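Long-range contacts in putative transcription regulator (Lactobacillus plantarum, PDB 3K69), which probably regulates transcription by binding DNA as a dimer through winged helix-turn-helix domains, as in regulators of the Rrf2 type: residues 11-16 with 36-41; 17-22 with 72-77; 55-60 with 80-85; 91-96 with 119-124. All coordinates share one frame; numbering follows the deposited sequence.

Contact 1: residues 11-16 with 36-41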
loop_
_atom_site.group_PDB
_atom_site.type_symbol
_atom_site.label_atom_id
_atom_site.label_comp_id
_atom_site.label_asym_id
_atom_site.label_seq_id
_atom_site.Cartn_x
_atom_site.Cartn_y
_atom_site.Cartn_z
ATOM N N PHE A 11 -8.616 3.778 8.805
ATOM C CA PHE A 11 -8.797 2.396 9.209
ATOM C C PHE A 11 -8.594 2.246 10.732
ATOM O O PHE A 11 -9.446 1.674 11.444
ATOM C CB PHE A 11 -7.859 1.459 8.443
ATOM C CG PHE A 11 -7.984 -0.021 8.858
ATOM C CD1 PHE A 11 -9.131 -0.740 8.558
ATOM C CD2 PHE A 11 -6.954 -0.673 9.481
ATOM C CE1 PHE A 11 -9.255 -2.065 8.928
ATOM C CE2 PHE A 11 -7.057 -2.014 9.810
ATOM C CZ PHE A 11 -8.223 -2.704 9.534
ATOM N N SER A 12 -7.475 2.755 11.230
ATOM C CA SER A 12 -7.207 2.720 12.676
ATOM C C SER A 12 -8.254 3.460 13.490
ATOM O O SER A 12 -8.651 3.008 14.545
ATOM C CB SER A 12 -5.814 3.284 12.974
ATOM O OG SER A 12 -5.499 3.234 14.376
ATOM N N VAL A 13 -8.709 4.609 13.008
ATOM C CA VAL A 13 -9.783 5.345 13.682
ATOM C C VAL A 13 -11.016 4.455 13.831
ATOM O O VAL A 13 -11.606 4.427 14.895
ATOM C CB VAL A 13 -10.135 6.647 12.963
ATOM C CG1 VAL A 13 -11.399 7.306 13.594
ATOM C CG2 VAL A 13 -8.938 7.585 13.027
ATOM N N ALA A 14 -11.373 3.713 12.771
ATOM C CA ALA A 14 -12.522 2.814 12.817
ATOM C C ALA A 14 -12.295 1.620 13.742
ATOM O O ALA A 14 -13.129 1.335 14.558
ATOM C CB ALA A 14 -12.908 2.357 11.463
ATOM N N VAL A 15 -11.162 0.955 13.615
ATOM C CA VAL A 15 -10.812 -0.116 14.498
ATOM C C VAL A 15 -10.838 0.304 15.953
ATOM O O VAL A 15 -11.495 -0.334 16.780
ATOM C CB VAL A 15 -9.416 -0.716 14.142
ATOM C CG1 VAL A 15 -8.983 -1.689 15.178
ATOM C CG2 VAL A 15 -9.413 -1.400 12.734
ATOM N N HIS A 16 -10.120 1.370 16.259
ATOM C CA HIS A 16 -10.024 1.877 17.623
ATOM C C HIS A 16 -11.426 2.286 18.175
ATOM O O HIS A 16 -11.782 1.966 19.329
ATOM C CB HIS A 16 -9.028 3.033 17.648
ATOM C CG HIS A 16 -8.537 3.386 19.001
ATOM N ND1 HIS A 16 -7.290 3.938 19.217
ATOM C CD2 HIS A 16 -9.122 3.270 20.221
ATOM C CE1 HIS A 16 -7.137 4.155 20.514
ATOM N NE2 HIS A 16 -8.230 3.746 21.145
ATOM N N GLN A 36 -11.028 11.862 22.669
ATOM C CA GLN A 36 -10.114 11.685 23.820
ATOM C C GLN A 36 -9.331 10.354 23.749
ATOM O O GLN A 36 -8.106 10.358 23.825
ATOM C CB GLN A 36 -10.866 11.738 25.147
ATOM C CG GLN A 36 -11.431 13.104 25.545
ATOM C CD GLN A 36 -12.346 13.037 26.791
ATOM O OE1 GLN A 36 -13.144 12.088 26.974
ATOM N NE2 GLN A 36 -12.220 14.036 27.652
ATOM N N SER A 37 -10.028 9.226 23.591
ATOM C CA SER A 37 -9.371 7.909 23.501
ATOM C C SER A 37 -8.460 7.753 22.262
ATOM O O SER A 37 -7.378 7.191 22.355
ATOM C CB SER A 37 -10.415 6.771 23.535
ATOM O OG SER A 37 -9.848 5.492 23.240
ATOM N N LEU A 38 -8.888 8.264 21.110
ATOM C CA LEU A 38 -8.096 8.111 19.899
ATOM C C LEU A 38 -6.919 9.094 19.812
ATOM O O LEU A 38 -6.061 8.955 18.930
ATOM C CB LEU A 38 -8.985 8.203 18.657
ATOM C CG LEU A 38 -9.627 6.859 18.290
ATOM C CD1 LEU A 38 -10.446 6.252 19.456
ATOM C CD2 LEU A 38 -10.487 7.080 17.073
ATOM N N HIS A 39 -6.889 10.055 20.734
ATOM C CA HIS A 39 -5.943 11.169 20.720
ATOM C C HIS A 39 -5.992 11.959 19.430
ATOM O O HIS A 39 -4.974 12.194 18.791
ATOM C CB HIS A 39 -4.533 10.703 21.081
ATOM C CG HIS A 39 -4.350 10.484 22.549
ATOM N ND1 HIS A 39 -3.971 9.271 23.084
ATOM C CD2 HIS A 39 -4.547 11.317 23.600
ATOM C CE1 HIS A 39 -3.921 9.370 24.400
ATOM N NE2 HIS A 39 -4.266 10.602 24.740
ATOM N N LEU A 40 -7.213 12.365 19.080
ATOM C CA LEU A 40 -7.512 13.152 17.899
ATOM C C LEU A 40 -8.543 14.229 18.240
ATOM O O LEU A 40 -9.270 14.137 19.230
ATOM C CB LEU A 40 -8.038 12.251 16.776
ATOM C CG LEU A 40 -7.022 11.308 16.112
ATOM C CD1 LEU A 40 -7.656 10.374 15.097
ATOM C CD2 LEU A 40 -5.891 12.090 15.426
ATOM N N ASN A 41 -8.548 15.277 17.420
ATOM C CA ASN A 41 -9.593 16.280 17.371
ATOM C C ASN A 41 -10.844 15.560 16.907
ATOM O O ASN A 41 -10.748 14.729 15.988
ATOM C CB ASN A 41 -9.204 17.327 16.315
ATOM C CG ASN A 41 -9.926 18.646 16.483
ATOM O OD1 ASN A 41 -11.167 18.712 16.538
ATOM N ND2 ASN A 41 -9.143 19.728 16.529
#

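Contact 2: residues 17-22 with 72-77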
loop_
_atom_site.group_PDB
_atom_site.type_symbol
_atom_site.label_atom_id
_atom_site.label_comp_id
_atom_site.label_asym_id
_atom_site.label_seq_id
_atom_site.Cartn_x
_atom_site.Cartn_y
_atom_site.Cartn_z
ATOM N N SER A 17 -12.246 2.933 17.335
ATOM C CA SER A 17 -13.573 3.356 17.760
ATOM C C SER A 17 -14.490 2.160 18.054
ATOM O O SER A 17 -15.186 2.128 19.087
ATOM C CB SER A 17 -14.204 4.302 16.715
ATOM O OG SER A 17 -13.480 5.522 16.619
ATOM N N ILE A 18 -14.499 1.175 17.155
ATOM C CA ILE A 18 -15.243 -0.067 17.403
ATOM C C ILE A 18 -14.787 -0.755 18.691
ATOM O O ILE A 18 -15.614 -1.203 19.478
ATOM C CB ILE A 18 -15.182 -1.039 16.209
ATOM C CG1 ILE A 18 -15.826 -0.363 14.981
ATOM C CG2 ILE A 18 -15.915 -2.348 16.570
ATOM C CD1 ILE A 18 -15.510 -1.022 13.620
ATOM N N LEU A 19 -13.484 -0.855 18.909
ATOM C CA LEU A 19 -13.005 -1.475 20.144
ATOM C C LEU A 19 -13.449 -0.681 21.384
ATOM O O LEU A 19 -13.848 -1.255 22.392
ATOM C CB LEU A 19 -11.498 -1.664 20.127
ATOM C CG LEU A 19 -10.934 -2.657 19.113
ATOM C CD1 LEU A 19 -9.456 -2.347 18.956
ATOM C CD2 LEU A 19 -11.184 -4.067 19.528
ATOM N N TYR A 20 -13.430 0.636 21.288
ATOM C CA TYR A 20 -13.810 1.474 22.407
ATOM C C TYR A 20 -15.289 1.277 22.724
ATOM O O TYR A 20 -15.667 1.050 23.898
ATOM C CB TYR A 20 -13.518 2.941 22.137
ATOM C CG TYR A 20 -13.747 3.809 23.352
ATOM C CD1 TYR A 20 -12.710 4.029 24.269
ATOM C CD2 TYR A 20 -14.999 4.382 23.616
ATOM C CE1 TYR A 20 -12.893 4.824 25.411
ATOM C CE2 TYR A 20 -15.199 5.183 24.778
ATOM C CZ TYR A 20 -14.133 5.410 25.653
ATOM O OH TYR A 20 -14.294 6.171 26.800
ATOM N N LEU A 21 -16.113 1.319 21.676
ATOM C CA LEU A 21 -17.551 1.105 21.839
ATOM C C LEU A 21 -17.898 -0.315 22.375
ATOM O O LEU A 21 -18.827 -0.466 23.157
ATOM C CB LEU A 21 -18.294 1.439 20.548
ATOM C CG LEU A 21 -18.214 2.926 20.130
ATOM C CD1 LEU A 21 -18.755 3.172 18.757
ATOM C CD2 LEU A 21 -18.847 3.888 21.148
ATOM N N ASP A 22 -17.131 -1.321 21.972
ATOM C CA ASP A 22 -17.278 -2.691 22.474
ATOM C C ASP A 22 -17.017 -2.729 23.993
ATOM O O ASP A 22 -17.575 -3.571 24.658
ATOM C CB ASP A 22 -16.289 -3.631 21.749
ATOM C CG ASP A 22 -16.324 -5.058 22.268
ATOM O OD1 ASP A 22 -17.312 -5.763 21.967
ATOM O OD2 ASP A 22 -15.363 -5.474 22.952
ATOM N N LEU A 72 -23.666 -4.784 17.882
ATOM C CA LEU A 72 -23.407 -5.947 17.036
ATOM C C LEU A 72 -22.090 -6.620 17.481
ATOM O O LEU A 72 -21.338 -6.061 18.301
ATOM C CB LEU A 72 -23.391 -5.547 15.558
ATOM C CG LEU A 72 -24.708 -4.938 15.020
ATOM C CD1 LEU A 72 -24.426 -4.245 13.693
ATOM C CD2 LEU A 72 -25.804 -5.996 14.832
ATOM N N ALA A 73 -21.846 -7.826 16.958
ATOM C CA ALA A 73 -20.709 -8.649 17.357
ATOM C C ALA A 73 -19.511 -8.349 16.487
ATOM O O ALA A 73 -19.636 -8.322 15.251
ATOM C CB ALA A 73 -21.058 -10.141 17.216
ATOM N N LEU A 74 -18.343 -8.201 17.109
ATOM C CA LEU A 74 -17.054 -8.103 16.405
ATOM C C LEU A 74 -16.807 -9.298 15.478
ATOM O O LEU A 74 -16.208 -9.149 14.423
ATOM C CB LEU A 74 -15.889 -8.026 17.394
ATOM C CG LEU A 74 -15.776 -6.884 18.425
ATOM C CD1 LEU A 74 -14.295 -6.655 18.844
ATOM C CD2 LEU A 74 -16.385 -5.589 17.971
ATOM N N ALA A 75 -17.291 -10.483 15.861
ATOM C CA ALA A 75 -17.114 -11.677 15.031
ATOM C C ALA A 75 -17.827 -11.529 13.681
ATOM O O ALA A 75 -17.431 -12.139 12.720
ATOM C CB ALA A 75 -17.539 -12.968 15.776
ATOM N N ASP A 76 -18.822 -10.654 13.598
ATOM C CA ASP A 76 -19.568 -10.456 12.339
ATOM C C ASP A 76 -19.072 -9.313 11.460
ATOM O O ASP A 76 -19.684 -9.004 10.439
ATOM C CB ASP A 76 -21.064 -10.284 12.656
ATOM C CG ASP A 76 -21.637 -11.510 13.385
ATOM O OD1 ASP A 76 -21.379 -12.627 12.914
ATOM O OD2 ASP A 76 -22.341 -11.369 14.398
HETATM N N MSE A 77 -17.955 -8.712 11.853
HETATM C CA MSE A 77 -17.304 -7.627 11.124
HETATM C C MSE A 77 -16.019 -8.113 10.489
HETATM O O MSE A 77 -14.985 -8.213 11.154
HETATM C CB MSE A 77 -16.974 -6.499 12.063
HETATM C CG MSE A 77 -18.182 -6.018 12.790
HETATM SE SE MSE A 77 -17.742 -4.629 14.093
HETATM C CE MSE A 77 -19.552 -4.432 14.834
#

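Contact 3: residues 55-60 with 80-85. With DMS (dimethyl sulfoxide), chain C.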
loop_
_atom_site.group_PDB
_atom_site.type_symbol
_atom_site.label_atom_id
_atom_site.label_comp_id
_atom_site.label_asym_id
_atom_site.label_seq_id
_atom_site.Cartn_x
_atom_site.Cartn_y
_atom_site.Cartn_z
ATOM N N HIS A 55 -23.281 2.717 7.398
ATOM C CA HIS A 55 -23.130 1.358 6.895
ATOM C C HIS A 55 -23.466 0.254 7.905
ATOM O O HIS A 55 -23.190 -0.898 7.657
ATOM C CB HIS A 55 -21.734 1.193 6.328
ATOM C CG HIS A 55 -21.527 1.961 5.065
ATOM N ND1 HIS A 55 -21.025 3.244 5.054
ATOM C CD2 HIS A 55 -21.804 1.652 3.778
ATOM C CE1 HIS A 55 -20.996 3.690 3.809
ATOM N NE2 HIS A 55 -21.455 2.741 3.016
ATOM N N GLY A 56 -24.070 0.626 9.018
ATOM C CA GLY A 56 -24.674 -0.330 9.932
ATOM C C GLY A 56 -23.789 -0.864 11.043
ATOM O O GLY A 56 -24.220 -1.747 11.750
ATOM N N TYR A 57 -22.578 -0.320 11.214
ATOM C CA TYR A 57 -21.656 -0.793 12.265
ATOM C C TYR A 57 -22.084 -0.373 13.655
ATOM O O TYR A 57 -21.878 -1.112 14.611
ATOM C CB TYR A 57 -20.199 -0.327 12.045
ATOM C CG TYR A 57 -19.514 -1.018 10.891
ATOM C CD1 TYR A 57 -19.646 -0.554 9.589
ATOM C CD2 TYR A 57 -18.702 -2.114 11.108
ATOM C CE1 TYR A 57 -18.996 -1.217 8.514
ATOM C CE2 TYR A 57 -18.077 -2.791 10.055
ATOM C CZ TYR A 57 -18.248 -2.347 8.754
ATOM O OH TYR A 57 -17.576 -2.991 7.745
ATOM N N LEU A 58 -22.679 0.818 13.743
ATOM C CA LEU A 58 -22.898 1.536 14.977
ATOM C C LEU A 58 -24.278 2.155 14.893
ATOM O O LEU A 58 -24.708 2.530 13.808
ATOM C CB LEU A 58 -21.887 2.686 15.110
ATOM C CG LEU A 58 -20.415 2.429 15.063
ATOM C CD1 LEU A 58 -19.632 3.732 15.224
ATOM C CD2 LEU A 58 -20.082 1.403 16.147
ATOM N N THR A 59 -24.975 2.231 16.020
ATOM C CA THR A 59 -26.126 3.121 16.141
ATOM C C THR A 59 -25.651 4.534 16.533
ATOM O O THR A 59 -24.561 4.704 17.042
ATOM C CB THR A 59 -27.156 2.637 17.182
ATOM O OG1 THR A 59 -26.580 2.745 18.481
ATOM C CG2 THR A 59 -27.601 1.198 16.885
ATOM N N GLY A 60 -26.474 5.546 16.270
ATOM C CA GLY A 60 -26.061 6.928 16.486
ATOM C C GLY A 60 -27.168 7.932 16.806
ATOM O O GLY A 60 -27.501 8.745 15.961
ATOM N N GLY A 80 -11.484 -7.108 6.320
ATOM C CA GLY A 80 -11.340 -6.677 4.977
ATOM C C GLY A 80 -12.449 -5.824 4.460
ATOM O O GLY A 80 -12.189 -4.869 3.758
ATOM N N ASP A 81 -13.684 -6.180 4.787
ATOM C CA ASP A 81 -14.821 -5.299 4.573
ATOM C C ASP A 81 -14.570 -3.944 5.233
ATOM O O ASP A 81 -14.737 -2.927 4.609
ATOM C CB ASP A 81 -16.113 -5.911 5.132
ATOM C CG ASP A 81 -16.614 -7.083 4.315
ATOM O OD1 ASP A 81 -16.145 -7.236 3.169
ATOM O OD2 ASP A 81 -17.482 -7.839 4.821
ATOM N N LEU A 82 -14.138 -3.935 6.474
ATOM C CA LEU A 82 -13.847 -2.665 7.159
ATOM C C LEU A 82 -12.735 -1.853 6.469
ATOM O O LEU A 82 -12.883 -0.634 6.244
ATOM C CB LEU A 82 -13.493 -2.938 8.629
ATOM C CG LEU A 82 -13.296 -1.688 9.489
ATOM C CD1 LEU A 82 -14.573 -0.826 9.458
ATOM C CD2 LEU A 82 -12.849 -2.100 10.963
ATOM N N TYR A 83 -11.641 -2.541 6.110
ATOM C CA TYR A 83 -10.491 -1.925 5.417
ATOM C C TYR A 83 -10.961 -1.288 4.090
ATOM O O TYR A 83 -10.618 -0.152 3.786
ATOM C CB TYR A 83 -9.346 -2.955 5.160
ATOM C CG TYR A 83 -8.087 -2.288 4.656
ATOM C CD1 TYR A 83 -7.923 -1.989 3.294
ATOM C CD2 TYR A 83 -7.097 -1.881 5.545
ATOM C CE1 TYR A 83 -6.804 -1.308 2.840
ATOM C CE2 TYR A 83 -5.940 -1.188 5.091
ATOM C CZ TYR A 83 -5.815 -0.898 3.738
ATOM O OH TYR A 83 -4.695 -0.228 3.259
ATOM N N ASP A 84 -11.742 -2.047 3.322
ATOM C CA ASP A 84 -12.197 -1.614 2.025
ATOM C C ASP A 84 -13.122 -0.409 2.149
ATOM O O ASP A 84 -13.065 0.512 1.315
ATOM C CB ASP A 84 -12.865 -2.752 1.240
ATOM C CG ASP A 84 -11.917 -3.915 0.907
ATOM O OD1 ASP A 84 -10.653 -3.799 0.969
ATOM O OD2 ASP A 84 -12.477 -4.992 0.603
ATOM N N LEU A 85 -13.944 -0.381 3.204
ATOM C CA LEU A 85 -14.808 0.770 3.453
ATOM C C LEU A 85 -14.021 2.014 3.841
ATOM O O LEU A 85 -14.255 3.087 3.310
ATOM C CB LEU A 85 -15.877 0.439 4.510
ATOM C CG LEU A 85 -16.904 1.518 4.909
ATOM C CD1 LEU A 85 -17.799 1.946 3.713
ATOM C CD2 LEU A 85 -17.710 1.001 6.124
HETATM S S DMS C . -2.601 0.660 6.104
HETATM O O DMS C . -2.865 0.867 4.346
HETATM C C1 DMS C . -0.857 0.604 6.552
HETATM C C2 DMS C . -3.051 2.220 6.935
#

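Contact 4: residues 91-96 with 119-124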
loop_
_atom_site.group_PDB
_atom_site.type_symbol
_atom_site.label_atom_id
_atom_site.label_comp_id
_atom_site.label_asym_id
_atom_site.label_seq_id
_atom_site.Cartn_x
_atom_site.Cartn_y
_atom_site.Cartn_z
ATOM N N ILE A 91 -8.741 3.213 -8.279
ATOM C CA ILE A 91 -8.937 2.803 -9.686
ATOM C C ILE A 91 -7.791 3.398 -10.549
ATOM O O ILE A 91 -7.067 2.642 -11.228
ATOM C CB ILE A 91 -10.351 3.186 -10.217
ATOM C CG1 ILE A 91 -11.433 2.431 -9.421
ATOM C CG2 ILE A 91 -10.502 2.892 -11.750
ATOM C CD1 ILE A 91 -12.058 3.254 -8.258
ATOM N N SER A 92 -7.616 4.730 -10.497
ATOM C CA SER A 92 -6.473 5.377 -11.164
ATOM C C SER A 92 -5.149 5.388 -10.366
ATOM O O SER A 92 -5.048 5.959 -9.261
ATOM C CB SER A 92 -6.795 6.810 -11.535
ATOM O OG SER A 92 -5.655 7.394 -12.140
ATOM N N TYR A 93 -4.121 4.811 -10.974
ATOM C CA TYR A 93 -2.757 4.833 -10.419
ATOM C C TYR A 93 -1.876 5.866 -11.139
ATOM O O TYR A 93 -0.644 5.828 -11.007
ATOM C CB TYR A 93 -2.128 3.436 -10.501
ATOM C CG TYR A 93 -2.658 2.464 -9.497
ATOM C CD1 TYR A 93 -2.141 2.433 -8.201
ATOM C CD2 TYR A 93 -3.734 1.635 -9.798
ATOM C CE1 TYR A 93 -2.634 1.552 -7.246
ATOM C CE2 TYR A 93 -4.227 0.744 -8.860
ATOM C CZ TYR A 93 -3.684 0.724 -7.577
ATOM O OH TYR A 93 -4.172 -0.126 -6.620
ATOM N N ALA A 94 -2.479 6.792 -11.886
ATOM C CA ALA A 94 -1.713 7.768 -12.667
ATOM C C ALA A 94 -0.609 8.519 -11.884
ATOM O O ALA A 94 0.461 8.772 -12.421
ATOM C CB ALA A 94 -2.646 8.809 -13.381
ATOM N N ARG A 95 -0.865 8.884 -10.638
ATOM C CA ARG A 95 0.134 9.608 -9.850
ATOM C C ARG A 95 1.405 8.768 -9.633
ATOM O O ARG A 95 2.446 9.316 -9.313
ATOM C CB ARG A 95 -0.425 10.005 -8.466
ATOM C CG ARG A 95 -0.928 8.857 -7.644
ATOM N N PHE A 96 1.297 7.447 -9.749
ATOM C CA PHE A 96 2.437 6.553 -9.550
ATOM C C PHE A 96 3.045 5.992 -10.842
ATOM O O PHE A 96 3.890 5.118 -10.792
ATOM C CB PHE A 96 1.960 5.386 -8.718
ATOM C CG PHE A 96 1.414 5.781 -7.388
ATOM C CD1 PHE A 96 2.171 6.544 -6.520
ATOM C CD2 PHE A 96 0.154 5.368 -6.993
ATOM C CE1 PHE A 96 1.683 6.890 -5.278
ATOM C CE2 PHE A 96 -0.337 5.707 -5.748
ATOM C CZ PHE A 96 0.436 6.469 -4.890
ATOM N N THR A 119 0.054 -1.539 -18.414
ATOM C CA THR A 119 0.819 -2.584 -17.720
ATOM C C THR A 119 0.995 -2.375 -16.211
ATOM O O THR A 119 0.747 -3.280 -15.397
ATOM C CB THR A 119 2.205 -2.700 -18.370
ATOM O OG1 THR A 119 2.015 -3.277 -19.664
ATOM C CG2 THR A 119 3.213 -3.596 -17.501
ATOM N N LEU A 120 1.390 -1.172 -15.821
ATOM C CA LEU A 120 1.541 -0.862 -14.392
ATOM C C LEU A 120 0.249 -0.786 -13.655
ATOM O O LEU A 120 0.169 -1.214 -12.497
ATOM C CB LEU A 120 2.374 0.404 -14.170
ATOM C CG LEU A 120 3.852 0.238 -14.492
ATOM C CD1 LEU A 120 4.503 1.608 -14.374
ATOM C CD2 LEU A 120 4.538 -0.830 -13.569
ATOM N N THR A 121 -0.782 -0.254 -14.315
ATOM C CA THR A 121 -2.107 -0.240 -13.737
ATOM C C THR A 121 -2.571 -1.669 -13.429
ATOM O O THR A 121 -3.066 -1.934 -12.341
ATOM C CB THR A 121 -3.153 0.502 -14.618
ATOM O OG1 THR A 121 -2.746 1.854 -14.782
ATOM C CG2 THR A 121 -4.579 0.468 -13.971
ATOM N N ASP A 122 -2.401 -2.589 -14.373
ATOM C CA ASP A 122 -2.800 -3.961 -14.104
ATOM C C ASP A 122 -1.959 -4.583 -12.961
ATOM O O ASP A 122 -2.511 -5.198 -12.044
ATOM C CB ASP A 122 -2.688 -4.812 -15.345
ATOM C CG ASP A 122 -3.726 -4.479 -16.415
ATOM O OD1 ASP A 122 -4.671 -3.675 -16.169
ATOM O OD2 ASP A 122 -3.595 -5.055 -17.531
ATOM N N LEU A 123 -0.645 -4.411 -13.046
ATOM C CA LEU A 123 0.279 -4.845 -12.021
ATOM C C LEU A 123 -0.134 -4.375 -10.584
ATOM O O LEU A 123 -0.301 -5.195 -9.673
ATOM C CB LEU A 123 1.691 -4.396 -12.363
ATOM C CG LEU A 123 2.811 -4.922 -11.440
ATOM C CD1 LEU A 123 3.024 -6.430 -11.552
ATOM C CD2 LEU A 123 4.133 -4.141 -11.599
ATOM N N PHE A 124 -0.278 -3.063 -10.418
ATOM C CA PHE A 124 -0.645 -2.426 -9.140
ATOM C C PHE A 124 -2.036 -2.857 -8.671
ATOM O O PHE A 124 -2.254 -3.069 -7.481
ATOM C CB PHE A 124 -0.653 -0.903 -9.291
ATOM C CG PHE A 124 0.687 -0.279 -9.543
ATOM C CD1 PHE A 124 1.867 -0.845 -9.079
ATOM C CD2 PHE A 124 0.775 0.916 -10.212
ATOM C CE1 PHE A 124 3.118 -0.205 -9.311
ATOM C CE2 PHE A 124 2.009 1.549 -10.454
ATOM C CZ PHE A 124 3.174 0.978 -9.983
HETATM O O HOH W 1 -4.221 3.978 -13.766
#

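Contact 1: residues 11-16 with 36-41
S37, L38 and L40, at the end of what is probably the first helix of the helix-turn-helix unit and the turn after it, pack on V13 and H16 of helix 9-22. H16 and L38 make the larger part of the contact. With CG of H16 anti to the backbone N (chi1 -163°), the imidazole is carried out beside L38, whose CD1 lies over one face of the ring, 3.5 Å from the centroid and displaced toward the rim, a CH-pi contact in which the two side chains slide past each other in opposite directions. At its far end the ring gives only a weak, strongly bent hydrogen bond, H16 NE2 to S37 OG, 3.2 Å at 123°. The firmer polar partner of H16 is T98 of the second subunit, whose OG1 pairs with ND1. An alanine in place of H16 would probably leave L38 CD1 without its aromatic face and T98 OG1 of the second subunit without one of its partners. V13 adds the purely apolar part: CG1 meets L38 CD2 at 3.6 Å, the side chains crossing at about a right angle, while CG2 meets L40 CD1 at 3.7 Å. H39, with positive phi in a Schellman motif, turns the chain so that L40 can reach V13. I45 closes over V13, L38 and L40, I48 of helix 46-54 lies against V13, and helix 79-86 covers F11, A14 and V15 on helix 9-22.

Contact 2: residues 17-22 with 72-77
D22 and L74 mark the nearest approach of the two backbones, with 8.1 Å between D22 CA and L74 CA, where the last turns of helix 9-22 face the short 3-10 segment 74-76. Across this gap L74 does most of the reaching. Its CG stands anti to the carbonyl carbon (chi1 -60°), and the isobutyl fork divides between neighbours: CD2 meets I18 CG2 at 3.6 Å, the two side chains sliding past each other in opposite directions, while CD1 touches L19 CD2 more loosely at 4.1 Å, the side chains there crossing at about a right angle. The segment 72-77 belongs to the stretch that leads from the probable wing, the hairpin of strands 59-61 and 67-69, into helix 79-86, so the contact ties the exit of that hairpin to the first helix of the domain. An alanine in place of L74 would probably open a gap between helix 9-22 and the 3-10 segment 74-76, leaving I18 and L19 with less apolar cover. M77, a selenomethionine, adds to this patch with a chain extended beyond CG that lays SE 3.8 Å from I18 CG2. D22 brings its OD1 to 4.0 Å from L74 CG, a contact without polar content; the carboxylate spends its charge elsewhere, OD1 in a salt bridge with R25 and OD2 accepting from Q144 NE2. M140 of helix 140-148 packs against L19, L74 and M77.

Contact 3: residues 55-60 with 80-85
D81 begins the contact by offering backbone and CB to the tip of Y57: the phenol OH of Y57 sits 4.0 Å from D81 C and is not hydrogen-bonded to either segment. One residue on, L82 leaves the helix across the direction of the other segment, but its end comes nearer, and CD1 lies 4.0 Å from Y57 CZ, meeting the ring obliquely. The same leucine also touches F11, V15 and I18 of helix 9-22 and L52 of helix 46-54, which makes it a bridge between Y57 and the buried interior. Y83 turns elsewhere, its ring stacked with that of Y135; the OH lies next to the oxygen of a dimethyl sulfoxide molecule, probably from the crystallisation liquor, at a separation so short that the detail is doubtful. D84 is engaged elsewhere, OD1 forming a salt bridge with R132. L85 closes the walk and touches both aromatic side chains. With CG anti to the backbone N (chi1 -179°), its fork is carried toward segment 55-60 and the two methyls divide: CD1 stands over the centre of the H55 imidazole, 3.7 Å from the centroid and 10° off the normal, as a CH-pi contact, whereas CD2 meets Y57 CE1 at 3.5 Å, the L85 and Y57 side chains reaching toward each other tip to tip. The H55 ring is also tied by ND1 to V51 O. H55 and Y57 flank G56, the positive-phi residue of the Schellman motif ending helix 46-54, and this turn from the probable recognition helix into the probable wing, packed on a following helix, fits the winged helix-turn-helix fold.

Contact 4: residues 91-96 with 119-124
Y93 and F124 join the linker after the probable winged domain to the long helix 111-136, which meets the second subunit through T119, L120, D122 and F124, and so probably belong to the dimerisation part of the protein. F124 CB stands almost squarely over the centre of the Y93 ring, 3.6 Å from the centroid and 6° off the normal, a CH-pi contact. Beyond CB the phenyl group leans across the ring's base, F124 CD2 coming to 3.8 Å from Y93 CG; with planes at 48° the pair is oblique, neither a stack nor a T. F96 meets F124 at the ring edge: its backbone O lies near the plane of the phenyl ring, 4.0 Å from F124 CE2. One turn earlier on the helix, T121 places CG2 4.3 Å from I91 O, and its hydroxyl takes part through water. Water 1 accepts from Y93 N at 2.9 Å and donates to T121 OG1 at 2.8 Å, while that hydroxyl is also hydrogen-bonded to S117 O within its own helix. The linker is shaped locally by an ST turn, A94 N to S92 OG at 3.2 Å, and by the bond from F96 N to Y93 O. From the second subunit Y135 packs on F124, and a bound dimethyl sulfoxide, probably from the crystallisation liquor, lies about 4 Å from the F124 side chain. The linker is thus held to the helix by dispersion and CH-pi contacts, with one polar link that depends on a bridging water, which satisfies a backbone N-H without direct pairing.

Overall arrangement
Contacts 1, 2 and 3 form one continuous body, the probable DNA-binding domain. Contacts 1 and 2 share helix 9-22, with centres 14 Å apart, and contact 3, centred 10 Å from contact 2 and 15 Å from contact 1, joins both through L82, L58 and F11. Contact 4 stands apart: its centre is 27 Å from that of contact 3 and 34 Å from that of contact 2. Within one chain 30 Å separates the centres of contacts 1 and 4, yet across the dimer F96 and L120 of one subunit pack on S12 of the other. A dimethyl sulfoxide lies at Y83, on helix 79-86 of contact 3, and one is about 4 Å from F124 of contact 4.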